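Local atomic coordinates of succinyl-CoA ligase (ADP-forming) subunit alpha (Methanosaeta concilii, PDB entry 6HXI), a protein that binds coenzyme A and combines, in one chain, a part related to the CoA-ligase family with a largely helical part related to citrate synthases. Residues 402-407 against 511-516; 391-396 against 546-551; 225-230 against 310-315. All coordinates share one frame; numbering follows the deposited sequence.

Contact 1: 402-407 against 511-516; sequences AHFIEL and ANFPST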
loop_
_atom_site.group_PDB
_atom_site.type_symbol
_atom_site.label_atom_id
_atom_site.label_comp_id
_atom_site.label_asym_id
_atom_site.label_seq_id
_atom_site.Cartn_x
_atom_site.Cartn_y
_atom_site.Cartn_z
ATOM N N ALA B 402 -9.295 -25.624 -12.586
ATOM C CA ALA B 402 -8.499 -24.533 -13.167
ATOM C C ALA B 402 -9.409 -23.571 -13.971
ATOM O O ALA B 402 -9.240 -22.377 -13.860
ATOM C CB ALA B 402 -7.412 -25.118 -14.068
ATOM N N HIS B 403 -10.410 -24.082 -14.707
ATOM C CA HIS B 403 -11.336 -23.225 -15.440
ATOM C C HIS B 403 -12.264 -22.481 -14.509
ATOM O O HIS B 403 -12.648 -21.367 -14.821
ATOM C CB HIS B 403 -12.149 -24.033 -16.462
ATOM C CG HIS B 403 -12.988 -23.189 -17.378
ATOM N ND1 HIS B 403 -14.292 -22.791 -17.025
ATOM C CD2 HIS B 403 -12.716 -22.716 -18.619
ATOM C CE1 HIS B 403 -14.762 -22.109 -18.065
ATOM N NE2 HIS B 403 -13.861 -22.040 -19.051
ATOM N N PHE B 404 -12.646 -23.086 -13.385
ATOM C CA PHE B 404 -13.463 -22.414 -12.396
ATOM C C PHE B 404 -12.722 -21.209 -11.820
ATOM O O PHE B 404 -13.299 -20.136 -11.705
ATOM C CB PHE B 404 -13.897 -23.381 -11.286
ATOM C CG PHE B 404 -14.863 -22.762 -10.324
ATOM C CD1 PHE B 404 -16.182 -22.509 -10.698
ATOM C CD2 PHE B 404 -14.449 -22.368 -9.058
ATOM C CE1 PHE B 404 -17.073 -21.883 -9.805
ATOM C CE2 PHE B 404 -15.351 -21.757 -8.162
ATOM C CZ PHE B 404 -16.641 -21.498 -8.554
ATOM N N ILE B 405 -11.423 -21.369 -11.510
ATOM C CA ILE B 405 -10.595 -20.281 -10.992
ATOM C C ILE B 405 -10.589 -19.118 -11.986
ATOM O O ILE B 405 -10.816 -17.975 -11.579
ATOM C CB ILE B 405 -9.155 -20.768 -10.650
ATOM C CG1 ILE B 405 -9.199 -21.698 -9.404
ATOM C CG2 ILE B 405 -8.213 -19.539 -10.414
ATOM C CD1 ILE B 405 -7.906 -22.484 -9.159
ATOM N N GLU B 406 -10.411 -19.430 -13.278
ATOM C CA GLU B 406 -10.393 -18.419 -14.337
ATOM C C GLU B 406 -11.770 -17.770 -14.537
ATOM O O GLU B 406 -11.835 -16.582 -14.826
ATOM C CB GLU B 406 -9.897 -19.029 -15.626
ATOM C CG GLU B 406 -8.422 -19.444 -15.518
ATOM C CD GLU B 406 -7.797 -19.954 -16.806
ATOM O OE1 GLU B 406 -6.776 -20.673 -16.737
ATOM O OE2 GLU B 406 -8.310 -19.608 -17.892
ATOM N N LEU B 407 -12.871 -18.539 -14.334
ATOM C CA LEU B 407 -14.233 -18.004 -14.422
ATOM C C LEU B 407 -14.475 -16.980 -13.304
ATOM O O LEU B 407 -15.026 -15.933 -13.575
ATOM C CB LEU B 407 -15.228 -19.163 -14.348
ATOM C CG LEU B 407 -16.746 -18.924 -14.420
ATOM C CD1 LEU B 407 -17.150 -18.266 -15.765
ATOM C CD2 LEU B 407 -17.496 -20.308 -14.338
ATOM N N ALA B 511 -23.048 -28.467 -13.787
ATOM C CA ALA B 511 -22.674 -29.216 -15.007
ATOM C C ALA B 511 -21.333 -29.918 -14.935
ATOM O O ALA B 511 -21.235 -31.015 -15.473
ATOM C CB ALA B 511 -22.696 -28.282 -16.209
ATOM N N ASN B 512 -20.293 -29.306 -14.289
ATOM C CA ASN B 512 -18.922 -29.837 -14.344
ATOM C C ASN B 512 -18.266 -30.329 -13.043
ATOM O O ASN B 512 -17.286 -31.065 -13.127
ATOM C CB ASN B 512 -18.004 -28.779 -14.988
ATOM C CG ASN B 512 -18.419 -28.432 -16.401
ATOM O OD1 ASN B 512 -18.165 -29.173 -17.351
ATOM N ND2 ASN B 512 -19.148 -27.355 -16.556
ATOM N N PHE B 513 -18.764 -29.946 -11.866
ATOM C CA PHE B 513 -18.110 -30.426 -10.646
ATOM C C PHE B 513 -18.488 -31.840 -10.312
ATOM O O PHE B 513 -19.685 -32.132 -10.220
ATOM C CB PHE B 513 -18.417 -29.541 -9.425
ATOM C CG PHE B 513 -17.710 -28.220 -9.285
ATOM C CD1 PHE B 513 -17.158 -27.584 -10.397
ATOM C CD2 PHE B 513 -17.688 -27.548 -8.051
ATOM C CE1 PHE B 513 -16.588 -26.321 -10.276
ATOM C CE2 PHE B 513 -17.112 -26.308 -7.936
ATOM C CZ PHE B 513 -16.587 -25.689 -9.053
ATOM N N PRO B 514 -17.509 -32.706 -10.005
ATOM C CA PRO B 514 -17.850 -34.075 -9.594
ATOM C C PRO B 514 -18.834 -34.123 -8.421
ATOM O O PRO B 514 -19.764 -34.930 -8.451
ATOM C CB PRO B 514 -16.489 -34.685 -9.259
ATOM C CG PRO B 514 -15.537 -33.944 -10.165
ATOM C CD PRO B 514 -16.043 -32.535 -10.096
ATOM N N SER B 515 -18.663 -33.219 -7.428
ATOM C CA SER B 515 -19.532 -33.076 -6.252
ATOM C C SER B 515 -19.831 -31.604 -5.946
ATOM O O SER B 515 -18.947 -30.761 -6.069
ATOM C CB SER B 515 -18.898 -33.718 -5.024
ATOM O OG SER B 515 -17.804 -32.950 -4.555
ATOM N N THR B 516 -21.082 -31.312 -5.538
ATOM C CA THR B 516 -21.585 -29.982 -5.152
ATOM C C THR B 516 -22.402 -30.138 -3.850
ATOM O O THR B 516 -23.525 -29.642 -3.780
ATOM C CB THR B 516 -22.452 -29.354 -6.283
ATOM O OG1 THR B 516 -23.643 -30.124 -6.441
ATOM C CG2 THR B 516 -21.725 -29.242 -7.640
#
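Phe-404 sends CG anti to its backbone N (chi1 -174°), while Phe-513 holds CG anti to its carbonyl carbon (chi1 -77°), and these two choices carry the rings across a wide gap between backbones to meet at about a right angle. The result is a T-shaped, edge-to-face pair: the ring planes of Phe-404 and Phe-513 stand at 78° with centroids 5.0 Å apart. Phe-513 supplies the edge. Its CZ stands over one face of Phe-404, displaced toward the rim rather than above the ring centre, and lies 3.6 Å from Phe-404 CD1. Beside it, Phe-513 CE1 approaches Phe-404 CD1 at 3.9 Å, so the CZ-CE1 side of the ring does the touching, with CZ leading. In such a pair the slightly positive C-H rim meets the electron-rich face, which makes two phenylalanines well suited to a buried place that offers no hydrogen bond across the segments. Near the root of the Phe-513 ring, in its plane, lies the carbonyl O of Ser-515, 4.0 Å from Phe-513 CD2.

Phe-513 is the first residue to leave helical geometry after helix 500-512, and its side chain turns inward where the chain departs. Phe-404, by contrast, sits within helix 399-412, where it also touches Leu-505 and Tyr-508 of helix 500-512. Leu-547 and Leu-551 of helix 540-555 press on it too, so the pair lies where these three helices converge.

Contact 2: 391-396 against 546-551; sequences LWFKKE and ILFIDL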
loop_
_atom_site.group_PDB
_atom_site.type_symbol
_atom_site.label_atom_id
_atom_site.label_comp_id
_atom_site.label_asym_id
_atom_site.label_seq_id
_atom_site.Cartn_x
_atom_site.Cartn_y
_atom_site.Cartn_z
ATOM N N LEU B 391 1.085 -22.553 -7.755
ATOM C CA LEU B 391 1.678 -21.533 -6.874
ATOM C C LEU B 391 0.966 -21.313 -5.570
ATOM O O LEU B 391 1.635 -20.983 -4.596
ATOM C CB LEU B 391 1.841 -20.216 -7.645
ATOM C CG LEU B 391 2.903 -20.315 -8.777
ATOM C CD1 LEU B 391 2.939 -19.060 -9.580
ATOM C CD2 LEU B 391 4.315 -20.622 -8.215
ATOM N N TRP B 392 -0.373 -21.488 -5.513
ATOM C CA TRP B 392 -1.100 -21.296 -4.261
ATOM C C TRP B 392 -1.450 -22.619 -3.567
ATOM O O TRP B 392 -1.402 -22.672 -2.348
ATOM C CB TRP B 392 -2.408 -20.504 -4.460
ATOM C CG TRP B 392 -2.279 -19.101 -4.990
ATOM C CD1 TRP B 392 -1.170 -18.511 -5.530
ATOM C CD2 TRP B 392 -3.353 -18.176 -5.161
ATOM N NE1 TRP B 392 -1.488 -17.278 -6.031
ATOM C CE2 TRP B 392 -2.830 -17.049 -5.829
ATOM C CE3 TRP B 392 -4.727 -18.201 -4.832
ATOM C CZ2 TRP B 392 -3.622 -15.940 -6.156
ATOM C CZ3 TRP B 392 -5.500 -17.071 -5.093
ATOM C CH2 TRP B 392 -4.959 -15.976 -5.786
ATOM N N PHE B 393 -1.897 -23.654 -4.300
ATOM C CA PHE B 393 -2.337 -24.872 -3.602
ATOM C C PHE B 393 -1.355 -25.995 -3.706
ATOM O O PHE B 393 -1.566 -27.034 -3.080
ATOM C CB PHE B 393 -3.740 -25.321 -4.046
ATOM C CG PHE B 393 -4.771 -24.223 -4.012
ATOM C CD1 PHE B 393 -4.930 -23.352 -5.095
ATOM C CD2 PHE B 393 -5.597 -24.060 -2.915
ATOM C CE1 PHE B 393 -5.867 -22.315 -5.060
ATOM C CE2 PHE B 393 -6.551 -23.031 -2.888
ATOM C CZ PHE B 393 -6.664 -22.163 -3.953
ATOM N N LYS B 394 -0.269 -25.777 -4.468
ATOM C CA LYS B 394 0.762 -26.785 -4.774
ATOM C C LYS B 394 0.105 -28.052 -5.357
ATOM O O LYS B 394 0.373 -29.158 -4.922
ATOM C CB LYS B 394 1.675 -27.053 -3.565
ATOM C CG LYS B 394 2.576 -25.872 -3.244
ATOM C CD LYS B 394 3.668 -26.219 -2.246
ATOM C CE LYS B 394 3.120 -26.467 -0.880
ATOM N NZ LYS B 394 4.133 -27.088 0.014
ATOM N N LYS B 395 -0.858 -27.840 -6.286
ATOM C CA LYS B 395 -1.607 -28.908 -6.927
ATOM C C LYS B 395 -1.670 -28.760 -8.422
ATOM O O LYS B 395 -1.783 -27.666 -8.934
ATOM C CB LYS B 395 -3.062 -28.978 -6.411
ATOM C CG LYS B 395 -3.215 -29.296 -4.932
ATOM C CD LYS B 395 -2.952 -30.754 -4.634
ATOM C CE LYS B 395 -2.472 -30.916 -3.213
ATOM N NZ LYS B 395 -3.481 -30.487 -2.221
ATOM N N GLU B 396 -1.707 -29.888 -9.108
ATOM C CA GLU B 396 -1.950 -29.958 -10.536
ATOM C C GLU B 396 -3.453 -30.174 -10.553
ATOM O O GLU B 396 -3.923 -31.242 -10.202
ATOM C CB GLU B 396 -1.181 -31.124 -11.180
ATOM C CG GLU B 396 -1.267 -31.066 -12.701
ATOM C CD GLU B 396 -0.236 -31.824 -13.523
ATOM O OE1 GLU B 396 -0.284 -31.691 -14.770
ATOM O OE2 GLU B 396 0.623 -32.528 -12.936
ATOM N N ILE B 546 -18.647 -20.944 -1.246
ATOM C CA ILE B 546 -19.256 -22.256 -1.163
ATOM C C ILE B 546 -18.742 -23.170 -2.278
ATOM O O ILE B 546 -18.371 -24.315 -1.999
ATOM C CB ILE B 546 -20.810 -22.115 -1.153
ATOM C CG1 ILE B 546 -21.297 -21.532 0.184
ATOM C CG2 ILE B 546 -21.520 -23.439 -1.529
ATOM C CD1 ILE B 546 -22.605 -20.643 0.072
ATOM N N LEU B 547 -18.719 -22.679 -3.539
ATOM C CA LEU B 547 -18.262 -23.530 -4.645
ATOM C C LEU B 547 -16.787 -23.835 -4.562
ATOM O O LEU B 547 -16.351 -24.874 -5.036
ATOM C CB LEU B 547 -18.646 -22.960 -6.017
ATOM C CG LEU B 547 -20.148 -22.933 -6.302
ATOM C CD1 LEU B 547 -20.425 -22.235 -7.597
ATOM C CD2 LEU B 547 -20.715 -24.306 -6.306
ATOM N N PHE B 548 -16.021 -22.936 -3.919
ATOM C CA PHE B 548 -14.595 -23.182 -3.751
ATOM C C PHE B 548 -14.333 -24.353 -2.783
ATOM O O PHE B 548 -13.480 -25.199 -3.078
ATOM C CB PHE B 548 -13.811 -21.932 -3.408
ATOM C CG PHE B 548 -12.458 -22.011 -4.068
ATOM C CD1 PHE B 548 -11.405 -22.680 -3.454
ATOM C CD2 PHE B 548 -12.249 -21.461 -5.323
ATOM C CE1 PHE B 548 -10.164 -22.797 -4.082
ATOM C CE2 PHE B 548 -11.018 -21.596 -5.965
ATOM C CZ PHE B 548 -9.982 -22.261 -5.340
ATOM N N ILE B 549 -15.145 -24.473 -1.711
ATOM C CA ILE B 549 -15.111 -25.637 -0.802
ATOM C C ILE B 549 -15.477 -26.897 -1.610
ATOM O O ILE B 549 -14.822 -27.929 -1.468
ATOM C CB ILE B 549 -16.054 -25.488 0.442
ATOM C CG1 ILE B 549 -15.754 -24.192 1.262
ATOM C CG2 ILE B 549 -16.039 -26.770 1.334
ATOM C CD1 ILE B 549 -14.354 -24.031 1.615
ATOM N N ASP B 550 -16.525 -26.817 -2.446
ATOM C CA ASP B 550 -16.918 -27.964 -3.293
ATOM C C ASP B 550 -15.834 -28.383 -4.290
ATOM O O ASP B 550 -15.645 -29.569 -4.510
ATOM C CB ASP B 550 -18.226 -27.705 -3.999
ATOM C CG ASP B 550 -19.417 -27.915 -3.089
ATOM O OD1 ASP B 550 -19.304 -28.762 -2.104
ATOM O OD2 ASP B 550 -20.476 -27.271 -3.346
ATOM N N LEU B 551 -15.118 -27.419 -4.880
ATOM C CA LEU B 551 -14.019 -27.667 -5.817
ATOM C C LEU B 551 -12.927 -28.487 -5.069
ATOM O O LEU B 551 -12.428 -29.501 -5.581
ATOM C CB LEU B 551 -13.466 -26.288 -6.279
ATOM C CG LEU B 551 -12.302 -26.275 -7.268
ATOM C CD1 LEU B 551 -12.269 -24.966 -8.028
ATOM C CD2 LEU B 551 -10.956 -26.365 -6.550
#
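Phe-393, on the segment carried by helix 383-393, faces Phe-548 in the middle of helix 540-555 across a wide backbone gap, the nearest CA atoms being those of Phe-393 and Leu-551 at 12.2 Å. Both helices are part of a helical domain consistent with the all-alpha fold of citrate synthases, and here two long aromatic side chains bridge the gap. After a wider pi-type turn at 391-393 the chain swings out of helical geometry at Lys-394, with a positive phi of 53°, and Phe-393 remains directed at its partner.

The two side chains come from opposite directions. The rings of Phe-393 and Phe-548 are nearly parallel, at 26°, but slid so far apart that they barely overlap, with centroids 5.6 Å from each other; this is much less than a full stack. Phe-548 reaches the meeting point with a chi1 of -145°, well away from a staggered position. Phenylalanine fits both places: it is large, flat and without polar atoms to satisfy. Phe-548 is also lodged against Leu-572 and Leu-575 of helix 571-594, and Phe-393 meets the ring of Tyr-571. Neighbouring Trp-392 bonds through NE1 to the carbonyl of Ile-582 of the second subunit, so the segment lies at the interface with that subunit. The touch itself comes down to Phe-393 CZ, which sits 3.6 Å from Phe-548 CE1 and equally 3.6 Å from Phe-548 CZ.

Contact 3: 225-230 against 310-315; sequences IKMIAC and EMVRQV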
loop_
_atom_site.group_PDB
_atom_site.type_symbol
_atom_site.label_atom_id
_atom_site.label_comp_id
_atom_site.label_asym_id
_atom_site.label_seq_id
_atom_site.Cartn_x
_atom_site.Cartn_y
_atom_site.Cartn_z
ATOM N N ILE B 225 67.602 -1.922 -8.625
ATOM C CA ILE B 225 67.687 -3.066 -9.537
ATOM C C ILE B 225 69.162 -3.337 -9.892
ATOM O O ILE B 225 69.861 -2.439 -10.378
ATOM C CB ILE B 225 66.800 -2.831 -10.801
ATOM C CG1 ILE B 225 65.298 -2.884 -10.431
ATOM C CG2 ILE B 225 67.136 -3.825 -11.948
ATOM C CD1 ILE B 225 64.332 -2.168 -11.379
ATOM N N LYS B 226 69.614 -4.586 -9.658
ATOM C CA LYS B 226 70.978 -5.053 -9.950
ATOM C C LYS B 226 70.946 -6.159 -11.031
ATOM O O LYS B 226 71.985 -6.553 -11.554
ATOM C CB LYS B 226 71.638 -5.610 -8.665
ATOM C CG LYS B 226 71.336 -4.850 -7.374
ATOM C CD LYS B 226 72.058 -3.515 -7.270
ATOM C CE LYS B 226 71.794 -2.843 -5.951
ATOM N NZ LYS B 226 72.323 -1.462 -5.946
ATOM N N MET B 227 69.749 -6.654 -11.363
ATOM C CA MET B 227 69.575 -7.767 -12.288
ATOM C C MET B 227 68.387 -7.531 -13.219
ATOM O O MET B 227 67.322 -7.114 -12.750
ATOM C CB MET B 227 69.289 -8.990 -11.416
ATOM C CG MET B 227 69.857 -10.250 -11.907
ATOM S SD MET B 227 69.366 -11.527 -10.732
ATOM C CE MET B 227 68.789 -12.719 -11.846
ATOM N N ILE B 228 68.550 -7.812 -14.533
ATOM C CA ILE B 228 67.447 -7.681 -15.506
ATOM C C ILE B 228 67.095 -9.068 -16.079
ATOM O O ILE B 228 67.976 -9.885 -16.311
ATOM C CB ILE B 228 67.658 -6.587 -16.602
ATOM C CG1 ILE B 228 68.204 -5.257 -15.993
ATOM C CG2 ILE B 228 66.350 -6.334 -17.392
ATOM C CD1 ILE B 228 68.790 -4.230 -16.994
ATOM N N ALA B 229 65.810 -9.366 -16.211
ATOM C CA ALA B 229 65.359 -10.652 -16.743
ATOM C C ALA B 229 64.241 -10.411 -17.734
ATOM O O ALA B 229 63.338 -9.631 -17.442
ATOM C CB ALA B 229 64.872 -11.545 -15.609
ATOM N N CYS B 230 64.295 -11.043 -18.916
ATOM C CA CYS B 230 63.180 -10.882 -19.847
ATOM C C CYS B 230 62.808 -12.159 -20.571
ATOM O O CYS B 230 63.609 -13.072 -20.706
ATOM C CB CYS B 230 63.376 -9.721 -20.811
ATOM S SG CYS B 230 64.653 -9.987 -22.037
ATOM N N GLU B 310 67.128 -21.443 -13.245
ATOM C CA GLU B 310 68.516 -21.794 -12.953
ATOM C C GLU B 310 69.475 -20.674 -13.405
ATOM O O GLU B 310 70.351 -20.282 -12.634
ATOM C CB GLU B 310 68.882 -23.181 -13.497
ATOM C CG GLU B 310 70.315 -23.629 -13.196
ATOM C CD GLU B 310 70.888 -23.361 -11.808
ATOM O OE1 GLU B 310 72.076 -22.967 -11.735
ATOM O OE2 GLU B 310 70.163 -23.543 -10.799
ATOM N N MET B 311 69.249 -20.103 -14.607
ATOM C CA MET B 311 70.039 -18.980 -15.120
ATOM C C MET B 311 69.866 -17.757 -14.179
ATOM O O MET B 311 70.847 -17.082 -13.861
ATOM C CB MET B 311 69.631 -18.655 -16.566
ATOM C CG MET B 311 70.590 -17.734 -17.285
ATOM S SD MET B 311 72.319 -18.280 -17.297
ATOM C CE MET B 311 72.198 -19.777 -18.296
ATOM N N VAL B 312 68.631 -17.533 -13.683
ATOM C CA VAL B 312 68.322 -16.473 -12.710
ATOM C C VAL B 312 69.173 -16.716 -11.435
ATOM O O VAL B 312 69.834 -15.794 -10.969
ATOM C CB VAL B 312 66.786 -16.366 -12.420
ATOM C CG1 VAL B 312 66.492 -15.574 -11.150
ATOM C CG2 VAL B 312 66.051 -15.760 -13.605
ATOM N N ARG B 313 69.174 -17.969 -10.922
ATOM C CA ARG B 313 69.927 -18.411 -9.740
ATOM C C ARG B 313 71.422 -18.165 -9.908
ATOM O O ARG B 313 72.064 -17.697 -8.969
ATOM C CB ARG B 313 69.659 -19.900 -9.445
ATOM C CG ARG B 313 70.174 -20.399 -8.104
ATOM C CD ARG B 313 69.460 -21.679 -7.727
ATOM N NE ARG B 313 69.831 -22.165 -6.399
ATOM C CZ ARG B 313 68.994 -22.765 -5.554
ATOM N NH1 ARG B 313 67.717 -22.937 -5.881
ATOM N NH2 ARG B 313 69.426 -23.193 -4.374
ATOM N N GLN B 314 71.953 -18.446 -11.112
ATOM C CA GLN B 314 73.361 -18.283 -11.462
ATOM C C GLN B 314 73.781 -16.818 -11.445
ATOM O O GLN B 314 74.834 -16.501 -10.895
ATOM C CB GLN B 314 73.645 -18.916 -12.830
ATOM C CG GLN B 314 74.067 -20.372 -12.755
ATOM C CD GLN B 314 74.182 -20.977 -14.128
ATOM O OE1 GLN B 314 73.322 -21.752 -14.548
ATOM N NE2 GLN B 314 75.221 -20.601 -14.874
ATOM N N VAL B 315 72.963 -15.940 -12.055
ATOM C CA VAL B 315 73.223 -14.503 -12.141
ATOM C C VAL B 315 73.070 -13.821 -10.767
ATOM O O VAL B 315 73.882 -12.955 -10.435
ATOM C CB VAL B 315 72.388 -13.825 -13.252
ATOM C CG1 VAL B 315 72.586 -12.322 -13.246
ATOM C CG2 VAL B 315 72.751 -14.391 -14.623
#
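Gln-314 N donates to Glu-310 O at 2.9 Å, the shortest hydrogen bond within the two segments, and the helical turn it closes presents Val-312 to Met-227. Gln-314 N and Val-315 N are both used within the helix, and what meets the strand is mainly apolar side chain. Met-227 is the one residue of the strand to carry the contact, and it reaches both valines of the helix. Its chain runs straight through chi2 (-179°) and then bends at chi3 (132°), bringing the terminal methyl round to Val-312. There Met-227 CE lies 3.7 Å from Val-312 CG1 and, closer still, 3.4 Å from the carbonyl Val-312 O. Nearer the root of the side chain, Met-227 CG rests on Val-315 CG1 at 3.7 Å, with SD a little further from the same methyl.

A flexible, unbranched methionine suits this place, since it can follow the relief of the helix; the beta-branched valine side chains give it a compact apolar surface, though the methyl also lies against the Val-312 carbonyl. Ala-229, a small residue also directed at the helix, packs on Tyr-308. Ile-228 points the other way, onto helix 212-221. Strand 227-233 lies between parallel strands 172-176 and 255-260, so helices cover both faces of the sheet here, consistent with the flavodoxin-like alpha/beta/alpha domain of succinyl-CoA synthetase alpha chains.

Contacts 1 and 2 are neighbours, their centres 10 Å apart, and share the helical part of the chain. Helices 383-393 and 399-412 follow one another, and Phe-404 CZ of contact 1 lies 3.5 Å from Leu-547 CB of contact 2. Both join ring to ring, but contact 1 is wholly buried with crossed rings, whereas contact 2 is partly buried, with slid, nearly parallel rings; both touch the second subunit, and contact 2 also the third. Contact 3 stands apart, about 79 Å from contact 2 between centres and on the other side of the chain's centre. It is buried, apolar and without rings, a strand meeting a helix through methionine and valines, with no other chain touching its segments.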